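PDB 4CU9: beta-galactosidase from Streptococcus pneumoniae, which probably binds galactose-containing glycans through this carbohydrate-binding module of a large enzyme that hydrolyses beta-galactosides. Local coordinates for residues D36-G41 with R47-W52; A23-D26 with N30-D33; L84-F87 with D93-S96. One frame throughout, in Å; residues are numbered along the deposited sequence.

Interaction 1 (D36-G41 with R47-W52); sequences DYLNDG and RRWTNW. With CA (calcium ion), chain C.
Asp40 and Arg47 are joined by a salt bridge beside a calcium ion, and the two oxygens of the carboxylate divide the work. OD2 of Asp40 takes NH2 of Arg47 at 2.8 Å on its anti lone pair, the N-H pointing almost straight at it (160°). The NE of Arg47 makes a longer, more bent second bond to the same oxygen at 3.3 Å, a side-on grip in which carboxylate and guanidinium lie nearly coplanar. The chain of Arg47 bends at chi3 (58°), turning its head back toward the loop.

Metal coordination uses the other oxygen. Asp40 OD1 lies 2.4 Å from the calcium ion, and the backbone O of Tyr37 2.2 Å. A bound water adds a ligand and donates to Arg47 O at 2.6 Å; Asp42, Ile177 and Glu178 complete the site, which ties the loop before strand 49-50 to strand 173-182 of this galactose-binding-domain-like beta fold.

Packing centres on the Tyr37 ring. CB of Arg47 sits over one face, 3.8 Å from the ring centroid, a CH-pi contact, while Tyr37 CE1 lies over the guanidinium with the two planes 50° apart. Arg47 folds over this single face, CB and guanidinium on the same side, and a flat aromatic offers a broad surface for it to lie across. Leu38 CD2 meets Trp49 CB at 3.8 Å, an apolar pair lying against strand 61-70.

Calcium suits this hard, all-oxygen setting. The arginine probably offsets part of the negative charge and fixes the rotation of the Asp40 carboxylate, so that OD1 is presented to the metal.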
ATOM      1  N   ASP A  36       5.646   1.286   7.644  1.00 11.83           N
ATOM      2  CA  ASP A  36       5.116   2.368   8.450  1.00 13.29           C
ATOM      3  C   ASP A  36       5.484   3.733   7.891  1.00 13.02           C
ATOM      4  O   ASP A  36       4.869   4.703   8.256  1.00 13.10           O
ATOM      5  CB  ASP A  36       5.585   2.211   9.903  1.00 15.04           C
ATOM      6  CG  ASP A  36       4.810   1.094  10.643  1.00 16.46           C
ATOM      7  OD1 ASP A  36       3.554   1.117  10.656  1.00 16.04           O
ATOM      8  OD2 ASP A  36       5.441   0.190  11.239  1.00 18.27           O
ATOM      9  N   TYR A  37       6.462   3.818   6.988  1.00 13.19           N
ATOM     10  CA  TYR A  37       6.774   5.081   6.339  1.00 13.06           C
ATOM     11  C   TYR A  37       5.712   5.500   5.320  1.00 13.17           C
ATOM     12  O   TYR A  37       5.713   6.656   4.895  1.00 11.30           O
ATOM     13  CB  TYR A  37       8.137   5.041   5.644  1.00 13.42           C
ATOM     14  CG  TYR A  37       9.321   4.868   6.563  1.00 13.82           C
ATOM     15  CD1 TYR A  37       9.287   5.344   7.857  1.00 14.38           C
ATOM     16  CD2 TYR A  37      10.481   4.231   6.131  1.00 14.77           C
ATOM     17  CE1 TYR A  37      10.365   5.188   8.726  1.00 16.14           C
ATOM     18  CE2 TYR A  37      11.585   4.099   6.985  1.00 15.56           C
ATOM     19  CZ  TYR A  37      11.510   4.579   8.283  1.00 16.44           C
ATOM     20  OH  TYR A  37      12.561   4.453   9.200  1.00 18.30           O
ATOM     21  N   LEU A  38       4.796   4.587   4.970  1.00 13.23           N
ATOM     22  CA  LEU A  38       3.718   4.887   4.039  1.00 13.07           C
ATOM     23  C   LEU A  38       2.705   5.918   4.537  1.00 13.40           C
ATOM     24  O   LEU A  38       2.132   6.643   3.722  1.00 12.66           O
ATOM     25  CB  LEU A  38       2.909   3.652   3.693  1.00 14.14           C
ATOM     26  CG  LEU A  38       3.515   2.629   2.736  1.00 14.60           C
ATOM     27  CD1 LEU A  38       2.494   1.535   2.501  1.00 14.67           C
ATOM     28  CD2 LEU A  38       3.877   3.264   1.420  1.00 14.87           C
ATOM     29  N   ASN A  39       2.459   5.957   5.839  1.00 14.27           N
ATOM     30  CA  ASN A  39       1.474   6.917   6.367  1.00 14.61           C
ATOM     31  C   ASN A  39       1.947   7.767   7.512  1.00 15.58           C
ATOM     32  O   ASN A  39       1.170   8.067   8.415  1.00 17.76           O
ATOM     33  CB  ASN A  39       0.165   6.203   6.729  1.00 14.70           C
ATOM     34  CG  ASN A  39       0.319   5.258   7.899  1.00 14.16           C
ATOM     35  OD1 ASN A  39       1.407   4.787   8.161  1.00 13.58           O
ATOM     36  ND2 ASN A  39      -0.779   4.977   8.607  1.00 14.21           N
ATOM     37  N   ASP A  40       3.198   8.192   7.469  1.00 15.84           N
ATOM     38  CA  ASP A  40       3.760   8.992   8.560  1.00 16.12           C
ATOM     39  C   ASP A  40       3.729  10.491   8.265  1.00 16.45           C
ATOM     40  O   ASP A  40       4.266  11.289   9.010  1.00 15.76           O
ATOM     41  CB  ASP A  40       5.184   8.523   8.877  1.00 15.25           C
ATOM     42  CG  ASP A  40       6.137   8.732   7.751  1.00 14.78           C
ATOM     43  OD1 ASP A  40       5.777   9.184   6.640  1.00 13.46           O
ATOM     44  OD2 ASP A  40       7.304   8.440   7.954  1.00 14.35           O
ATOM     45  N   GLY A  41       3.131  10.889   7.148  1.00 16.18           N
ATOM     46  CA  GLY A  41       3.119  12.300   6.784  1.00 16.73           C
ATOM     47  C   GLY A  41       4.409  12.831   6.194  1.00 17.43           C
ATOM     48  O   GLY A  41       4.424  13.953   5.687  1.00 18.24           O
ATOM     49  N   ARG A  47      13.011   7.732   3.591  1.00 21.93           N
ATOM     50  CA  ARG A  47      12.068   6.968   4.392  1.00 19.55           C
ATOM     51  C   ARG A  47      11.003   6.400   3.468  1.00 18.66           C
ATOM     52  O   ARG A  47       9.963   7.012   3.239  1.00 17.89           O
ATOM     53  CB  ARG A  47      11.436   7.844   5.456  1.00 20.76           C
ATOM     54  CG  ARG A  47      12.407   8.340   6.525  1.00 23.21           C
ATOM     55  CD  ARG A  47      11.779   9.418   7.393  1.00 24.28           C
ATOM     56  NE  ARG A  47      10.543   8.975   8.081  1.00 26.57           N
ATOM     57  CZ  ARG A  47      10.508   8.413   9.297  1.00 29.06           C
ATOM     58  NH1 ARG A  47      11.629   8.196   9.977  1.00 30.48           N
ATOM     59  NH2 ARG A  47       9.344   8.072   9.848  1.00 32.56           N
ATOM     60  N   ARG A  48      11.262   5.226   2.924  1.00 16.70           N
ATOM     61  CA  ARG A  48      10.331   4.639   1.966  1.00 15.95           C
ATOM     62  C   ARG A  48       9.973   3.203   2.334  1.00 13.89           C
ATOM     63  O   ARG A  48      10.675   2.546   3.102  1.00 12.92           O
ATOM     64  CB  ARG A  48      10.926   4.690   0.571  1.00 18.40           C
ATOM     65  CG  ARG A  48      12.236   3.940   0.486  1.00 20.05           C
ATOM     66  CD  ARG A  48      13.117   4.481  -0.585  1.00 22.54           C
ATOM     67  NE  ARG A  48      14.352   3.696  -0.631  1.00 23.81           N
ATOM     68  CZ  ARG A  48      15.575   4.174  -0.410  1.00 23.59           C
ATOM     69  NH1 ARG A  48      15.788   5.447  -0.146  1.00 22.78           N
ATOM     70  NH2 ARG A  48      16.604   3.358  -0.483  1.00 26.65           N
ATOM     71  N   TRP A  49       8.827   2.773   1.841  1.00 11.38           N
ATOM     72  CA  TRP A  49       8.483   1.383   1.792  1.00 10.30           C
ATOM     73  C   TRP A  49       8.908   0.859   0.427  1.00 10.24           C
ATOM     74  O   TRP A  49       8.716   1.500  -0.598  1.00 10.15           O
ATOM     75  CB  TRP A  49       6.976   1.182   1.983  1.00 10.22           C
ATOM     76  CG  TRP A  49       6.572  -0.201   1.618  1.00 10.05           C
ATOM     77  CD1 TRP A  49       6.656  -1.305   2.402  1.00  9.97           C
ATOM     78  CD2 TRP A  49       6.093  -0.629   0.367  1.00 10.00           C
ATOM     79  NE1 TRP A  49       6.213  -2.407   1.714  1.00  9.70           N
ATOM     80  CE2 TRP A  49       5.867  -2.017   0.455  1.00  9.77           C
ATOM     81  CE3 TRP A  49       5.780   0.034  -0.832  1.00  9.95           C
ATOM     82  CZ2 TRP A  49       5.377  -2.755  -0.606  1.00  9.97           C
ATOM     83  CZ3 TRP A  49       5.298  -0.696  -1.875  1.00 10.40           C
ATOM     84  CH2 TRP A  49       5.112  -2.084  -1.770  1.00  9.87           C
ATOM     85  N   THR A  50       9.408  -0.366   0.425  1.00 10.43           N
ATOM     86  CA  THR A  50       9.729  -1.036  -0.786  1.00 10.80           C
ATOM     87  C   THR A  50       9.550  -2.533  -0.549  1.00 10.24           C
ATOM     88  O   THR A  50       9.559  -2.999   0.607  1.00  9.25           O
ATOM     89  CB  THR A  50      11.228  -0.728  -0.957  1.00 12.83           C
ATOM     90  OG1 THR A  50      11.466   0.493  -1.688  1.00 17.27           O
ATOM     91  CG2 THR A  50      12.016  -1.828  -1.303  1.00 10.33           C
ATOM     92  N   ASN A  51       9.376  -3.281  -1.627  1.00  9.96           N
ATOM     93  CA  ASN A  51       9.419  -4.777  -1.536  1.00 10.39           C
ATOM     94  C   ASN A  51      10.589  -5.304  -2.327  1.00 10.44           C
ATOM     95  O   ASN A  51      10.555  -6.421  -2.833  1.00 10.43           O
ATOM     96  CB  ASN A  51       8.131  -5.397  -2.068  1.00 10.09           C
ATOM     97  CG  ASN A  51       8.021  -5.274  -3.573  1.00 10.52           C
ATOM     98  OD1 ASN A  51       8.435  -4.257  -4.156  1.00  9.47           O
ATOM     99  ND2 ASN A  51       7.467  -6.304  -4.219  1.00 10.44           N
ATOM    100  N   TRP A  52      11.639  -4.487  -2.427  1.00 11.76           N
ATOM    101  CA  TRP A  52      12.861  -4.857  -3.133  1.00 12.51           C
ATOM    102  C   TRP A  52      13.426  -6.172  -2.547  1.00 13.94           C
ATOM    103  O   TRP A  52      13.414  -6.425  -1.330  1.00 12.69           O
ATOM    104  CB  TRP A  52      13.946  -3.757  -3.005  1.00 13.55           C
ATOM    105  CG  TRP A  52      15.179  -4.072  -3.837  1.00 14.13           C
ATOM    106  CD1 TRP A  52      15.345  -3.820  -5.154  1.00 13.91           C
ATOM    107  CD2 TRP A  52      16.367  -4.735  -3.396  1.00 15.21           C
ATOM    108  NE1 TRP A  52      16.564  -4.292  -5.587  1.00 16.19           N
ATOM    109  CE2 TRP A  52      17.218  -4.854  -4.514  1.00 15.45           C
ATOM    110  CE3 TRP A  52      16.794  -5.248  -2.161  1.00 15.61           C
ATOM    111  CZ2 TRP A  52      18.471  -5.459  -4.439  1.00 17.45           C
ATOM    112  CZ3 TRP A  52      18.036  -5.858  -2.086  1.00 17.16           C
ATOM    113  CH2 TRP A  52      18.866  -5.960  -3.223  1.00 16.48           C
TER
HETATM  114 CA    CA C2999       6.065   8.797   4.322  1.00 12.54          CA
HETATM  115  O   HOH W   1       8.377   8.741   4.363  1.00 12.39           O

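Interaction 2 (A23-D26 with N30-D33); sequences ATND and NSHD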
ATOM      1  N   ALA A  23       4.384  -7.742   1.081  1.00  9.00           N
ATOM      2  CA  ALA A  23       5.817  -7.957   1.296  1.00  9.12           C
ATOM      3  C   ALA A  23       6.566  -6.653   1.500  1.00  9.53           C
ATOM      4  O   ALA A  23       6.168  -5.641   0.967  1.00  9.39           O
ATOM      5  CB  ALA A  23       6.437  -8.680   0.118  1.00  9.11           C
ATOM      6  N   THR A  24       7.680  -6.692   2.247  1.00  9.50           N
ATOM      7  CA  THR A  24       8.448  -5.492   2.484  1.00  9.65           C
ATOM      8  C   THR A  24       9.910  -5.905   2.670  1.00 10.92           C
ATOM      9  O   THR A  24      10.185  -6.954   3.259  1.00 10.04           O
ATOM     10  CB  THR A  24       7.978  -4.747   3.767  1.00 10.06           C
ATOM     11  OG1 THR A  24       6.624  -4.305   3.650  1.00  9.86           O
ATOM     12  CG2 THR A  24       8.849  -3.568   4.120  1.00  9.98           C
ATOM     13  N   ASN A  25      10.820  -5.075   2.174  1.00 11.04           N
ATOM     14  CA  ASN A  25      12.268  -5.242   2.394  1.00 13.25           C
ATOM     15  C   ASN A  25      12.667  -4.706   3.779  1.00 13.40           C
ATOM     16  O   ASN A  25      13.357  -3.693   3.907  1.00 14.99           O
ATOM     17  CB  ASN A  25      13.016  -4.531   1.286  1.00 13.20           C
ATOM     18  CG  ASN A  25      14.512  -4.581   1.453  1.00 14.13           C
ATOM     19  OD1 ASN A  25      15.081  -5.625   1.760  1.00 15.80           O
ATOM     20  ND2 ASN A  25      15.155  -3.463   1.205  1.00 13.82           N
ATOM     21  N   ASP A  26      12.182  -5.360   4.818  1.00 13.57           N
ATOM     22  CA  ASP A  26      12.508  -4.970   6.198  1.00 14.27           C
ATOM     23  C   ASP A  26      13.044  -6.139   7.020  1.00 15.20           C
ATOM     24  O   ASP A  26      13.037  -6.079   8.247  1.00 14.05           O
ATOM     25  CB  ASP A  26      11.291  -4.339   6.909  1.00 13.03           C
ATOM     26  CG  ASP A  26      10.121  -5.299   7.037  1.00 12.61           C
ATOM     27  OD1 ASP A  26      10.254  -6.489   6.643  1.00 11.66           O
ATOM     28  OD2 ASP A  26       9.094  -4.854   7.584  1.00 11.61           O
ATOM     29  N   ASN A  30      20.295  -4.779   7.361  1.00 17.31           N
ATOM     30  CA  ASN A  30      20.894  -3.635   6.672  1.00 17.65           C
ATOM     31  C   ASN A  30      19.860  -2.770   5.978  1.00 18.23           C
ATOM     32  O   ASN A  30      20.180  -1.666   5.545  1.00 19.58           O
ATOM     33  CB  ASN A  30      21.931  -4.102   5.682  1.00 16.46           C
ATOM     34  CG  ASN A  30      23.047  -4.838   6.369  1.00 16.42           C
ATOM     35  OD1 ASN A  30      23.873  -4.212   7.005  1.00 17.03           O
ATOM     36  ND2 ASN A  30      23.078  -6.150   6.252  1.00 15.51           N
ATOM     37  N   SER A  31      18.625  -3.254   5.876  1.00 18.33           N
ATOM     38  CA  SER A  31      17.606  -2.462   5.158  1.00 18.03           C
ATOM     39  C   SER A  31      16.973  -1.418   6.045  1.00 17.17           C
ATOM     40  O   SER A  31      16.723  -1.676   7.184  1.00 16.71           O
ATOM     41  CB  SER A  31      16.483  -3.320   4.601  1.00 18.23           C
ATOM     42  OG  SER A  31      15.617  -2.438   3.883  1.00 18.81           O
ATOM     43  N   HIS A  32      16.703  -0.249   5.482  1.00 17.77           N
ATOM     44  CA  HIS A  32      15.954   0.806   6.137  1.00 19.22           C
ATOM     45  C   HIS A  32      14.526   1.019   5.603  1.00 17.81           C
ATOM     46  O   HIS A  32      13.878   1.974   5.992  1.00 17.49           O
ATOM     47  CB  HIS A  32      16.746   2.097   5.997  1.00 23.91           C
ATOM     48  CG  HIS A  32      18.116   1.998   6.586  1.00 30.30           C
ATOM     49  ND1 HIS A  32      18.322   1.898   7.945  1.00 36.14           N
ATOM     50  CD2 HIS A  32      19.337   1.909   6.007  1.00 33.96           C
ATOM     51  CE1 HIS A  32      19.619   1.778   8.183  1.00 36.72           C
ATOM     52  NE2 HIS A  32      20.255   1.785   7.023  1.00 37.24           N
ATOM     53  N   ASP A  33      14.021   0.139   4.753  1.00 15.05           N
ATOM     54  CA  ASP A  33      12.656   0.315   4.229  1.00 14.43           C
ATOM     55  C   ASP A  33      11.669  -0.161   5.282  1.00 13.55           C
ATOM     56  O   ASP A  33      11.922  -1.154   5.968  1.00 13.07           O
ATOM     57  CB  ASP A  33      12.445  -0.481   2.945  1.00 15.48           C
ATOM     58  CG  ASP A  33      13.444  -0.140   1.856  1.00 16.09           C
ATOM     59  OD1 ASP A  33      13.973   0.996   1.819  1.00 15.87           O
ATOM     60  OD2 ASP A  33      13.612  -1.005   0.988  1.00 16.39           O
TER
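Asn25 meets Ser31 and Asp33 through both its backbone and its side chain, and hydrogen bonds carry the contact. The hydroxyl OG of Ser31 donates to Asn25 O at 2.6 Å, a short bond that arrives tilted 27° from the carbonyl plane. The same OG accepts from the backbone N of Asp33, 3.2 Å away and almost perfectly straight, which makes Ser31 the head of an ST turn. Its OG stands anti to its own backbone N (chi1 -177°), a setting that carries the hydroxyl across to the 23-26 segment. Serine suits the place because one small group can donate a hydrogen bond to one segment and accept one from its own.

The second bond across the gap belongs to the amide of Asn25. Its ND2 donates to Asp33 OD2 at 2.9 Å, close to the plane of the amide but from above that of the carboxylate, the two groups being turned 68° apart. ND2 also lies near Ser31 OG, but the angle there is too poor for a bond. Asparagine fits because its amide supplies an N-H to the acid while its backbone, at the centre of an inverse gamma turn, offers the carbonyl to the serine.

Van der Waals contact is slighter: CB of Asp26 rests 3.4 Å from Asp33 O, and the Asp26 carboxylate turns to Ser115 instead. Both segments belong to the loop between strands 18-21 and 49-50, and the backbone of Asn25 is also bonded to Thr50 of the latter strand.

With neither segment in a regular helix or strand, both hydrogen bonds across the contact use a side chain. The buried hydroxyl is gripped by two bonds, one given and one received, and the Asn25 N-H probably stabilises the Asp33 carboxylate as the anion.

Interaction 3 (L84-F87 with D93-S96); sequences LHFF and DAPS
This is an apolar contact, made where residues 84-87, on strand 73-86, pass the loop that leads from strand 92-93 into strand 97-103, and the Phe86 ring is its centre. Pro95 approaches one face of that ring: its CD stands 3.6 Å from the ring centroid and reaches CE1 of Phe86 at 3.3 Å, displaced toward the rim. The two side chains cross at about a right angle. A CH2 next to a ring nitrogen is a good CH-pi donor, since the nitrogen leaves its hydrogens slightly positive, and proline presents that group on a rigid ring.

Ala94 adds a smaller piece. Its CB comes obliquely to the phenyl, lying 3.8 Å from Phe86 CG, in an off-centre CH-pi contact; a methyl is compact enough to let the backbone pass close to the aromatic. The ring is brought to both partners by a first torsion of -66°, with CG anti to the carbonyl carbon of Phe86.

One weaker contact involves the backbone. The CA of Asp93 approaches Phe87 O at 3.4 Å, a CA-H...O contact rather than a conventional hydrogen bond. The acid itself turns to its own segment, where OD1 of Asp93 accepts a short, bent bond from Ala94 N at 2.6 Å, while OD2 forms a salt bridge with Lys168.

Around this packing, Phe86 also touches Met176 of strand 173-182, Leu98 of strand 97-103 and Met165 of strand 160-166. Pro95 meets the same Met165, so the loop is closed down on the interior between these strands.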
ATOM      1  N   LEU A  84      -0.719   9.266  -3.775  1.00 11.86           N
ATOM      2  CA  LEU A  84       0.335   8.301  -3.983  1.00 13.01           C
ATOM      3  C   LEU A  84       1.641   9.020  -4.233  1.00 12.40           C
ATOM      4  O   LEU A  84       1.687   9.897  -5.116  1.00 13.74           O
ATOM      5  CB  LEU A  84      -0.017   7.475  -5.224  1.00 14.18           C
ATOM      6  CG  LEU A  84      -1.222   6.554  -5.143  1.00 15.57           C
ATOM      7  CD1 LEU A  84      -1.589   5.978  -6.494  1.00 16.92           C
ATOM      8  CD2 LEU A  84      -0.840   5.416  -4.248  1.00 16.41           C
ATOM      9  N   HIS A  85       2.695   8.690  -3.486  1.00 11.51           N
ATOM     10  CA  HIS A  85       4.033   9.253  -3.744  1.00 12.74           C
ATOM     11  C   HIS A  85       5.010   8.100  -3.956  1.00 12.02           C
ATOM     12  O   HIS A  85       5.356   7.395  -2.990  1.00 11.85           O
ATOM     13  CB  HIS A  85       4.488  10.073  -2.543  1.00 13.88           C
ATOM     14  CG  HIS A  85       5.636  10.997  -2.811  1.00 16.40           C
ATOM     15  ND1 HIS A  85       6.390  10.964  -3.960  1.00 18.49           N
ATOM     16  CD2 HIS A  85       6.143  12.009  -2.063  1.00 17.88           C
ATOM     17  CE1 HIS A  85       7.312  11.918  -3.915  1.00 18.50           C
ATOM     18  NE2 HIS A  85       7.175  12.573  -2.778  1.00 20.57           N
ATOM     19  N   PHE A  86       5.443   7.899  -5.186  1.00 11.33           N
ATOM     20  CA  PHE A  86       6.357   6.828  -5.524  1.00 11.49           C
ATOM     21  C   PHE A  86       7.792   7.293  -5.504  1.00 13.08           C
ATOM     22  O   PHE A  86       8.081   8.491  -5.676  1.00 12.35           O
ATOM     23  CB  PHE A  86       6.011   6.245  -6.898  1.00 11.06           C
ATOM     24  CG  PHE A  86       4.681   5.558  -6.925  1.00 10.58           C
ATOM     25  CD1 PHE A  86       4.531   4.317  -6.342  1.00 10.91           C
ATOM     26  CD2 PHE A  86       3.593   6.122  -7.558  1.00 10.82           C
ATOM     27  CE1 PHE A  86       3.321   3.671  -6.345  1.00 10.44           C
ATOM     28  CE2 PHE A  86       2.397   5.478  -7.594  1.00 10.62           C
ATOM     29  CZ  PHE A  86       2.264   4.243  -7.005  1.00 10.93           C
ATOM     30  N   PHE A  87       8.694   6.319  -5.361  1.00 13.37           N
ATOM     31  CA  PHE A  87      10.118   6.569  -5.329  1.00 14.38           C
ATOM     32  C   PHE A  87      10.753   5.674  -6.366  1.00 13.86           C
ATOM     33  O   PHE A  87      10.177   4.658  -6.728  1.00 12.86           O
ATOM     34  CB  PHE A  87      10.679   6.203  -3.964  1.00 15.89           C
ATOM     35  CG  PHE A  87      12.191   6.189  -3.884  1.00 18.54           C
ATOM     36  CD1 PHE A  87      12.889   7.354  -3.655  1.00 19.96           C
ATOM     37  CD2 PHE A  87      12.899   4.997  -3.971  1.00 19.54           C
ATOM     38  CE1 PHE A  87      14.272   7.349  -3.549  1.00 22.72           C
ATOM     39  CE2 PHE A  87      14.272   4.973  -3.830  1.00 22.07           C
ATOM     40  CZ  PHE A  87      14.964   6.155  -3.629  1.00 22.37           C
ATOM     41  N   ASP A  93      10.874   1.346  -8.422  1.00 11.44           N
ATOM     42  CA  ASP A  93      10.177   2.360  -9.169  1.00 10.61           C
ATOM     43  C   ASP A  93       8.708   2.371  -8.794  1.00 10.23           C
ATOM     44  O   ASP A  93       8.234   1.499  -8.029  1.00  9.62           O
ATOM     45  CB  ASP A  93      10.326   2.105 -10.676  1.00 11.58           C
ATOM     46  CG  ASP A  93      10.097   3.364 -11.560  1.00 11.13           C
ATOM     47  OD1 ASP A  93       9.685   4.435 -11.093  1.00 10.44           O
ATOM     48  OD2 ASP A  93      10.364   3.257 -12.752  1.00 11.88           O
ATOM     49  N   ALA A  94       8.003   3.348  -9.368  1.00  9.63           N
ATOM     50  CA  ALA A  94       6.555   3.296  -9.495  1.00  9.65           C
ATOM     51  C   ALA A  94       6.196   1.991 -10.224  1.00  9.86           C
ATOM     52  O   ALA A  94       7.024   1.416 -10.924  1.00  9.42           O
ATOM     53  CB  ALA A  94       6.027   4.495 -10.290  1.00  9.88           C
ATOM     54  N   PRO A  95       4.948   1.520 -10.065  1.00  9.39           N
ATOM     55  CA  PRO A  95       4.573   0.273 -10.689  1.00  9.75           C
ATOM     56  C   PRO A  95       4.134   0.481 -12.143  1.00 10.78           C
ATOM     57  O   PRO A  95       3.842   1.617 -12.545  1.00 11.40           O
ATOM     58  CB  PRO A  95       3.362  -0.174  -9.862  1.00  9.51           C
ATOM     59  CG  PRO A  95       2.758   1.120  -9.344  1.00  9.25           C
ATOM     60  CD  PRO A  95       3.918   2.021  -9.135  1.00  9.66           C
ATOM     61  N   SER A  96       4.093  -0.618 -12.900  1.00 12.08           N
ATOM     62  CA  SER A  96       3.632  -0.621 -14.295  1.00 14.37           C
ATOM     63  C   SER A  96       2.140  -0.701 -14.342  1.00 14.22           C
ATOM     64  O   SER A  96       1.518  -0.248 -15.279  1.00 16.46           O
ATOM     65  CB  SER A  96       4.235  -1.837 -15.036  1.00 14.69           C
ATOM     66  OG  SER A  96       4.100  -3.031 -14.265  1.00 16.40           O
TER

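In the fold
Interactions 1 and 2, with centres about 9 Å apart, are neighbours: interaction 2 lies wholly in the loop between strands 18-21 and 49-50, and interaction 1 joins that loop to strand 49-50. Trp49 NE1 lies 2.7 Å from Thr24 OG1 and Thr50 O 2.9 Å from Asn25 N, both probable hydrogen bonds. Interaction 3 packs on interaction 1 through Arg48 CD and Phe87 CD2, 3.4 Å apart, with centres about 12 Å apart; interactions 2 and 3 do not touch. Of the three, interaction 1 alone supplies calcium ligands; the side chains of Asp33 and Phe87 lie about 11 Å and 10 Å from the ion. Strand 173-182 supplies Ile177 and Glu178 to it and packs against Phe86.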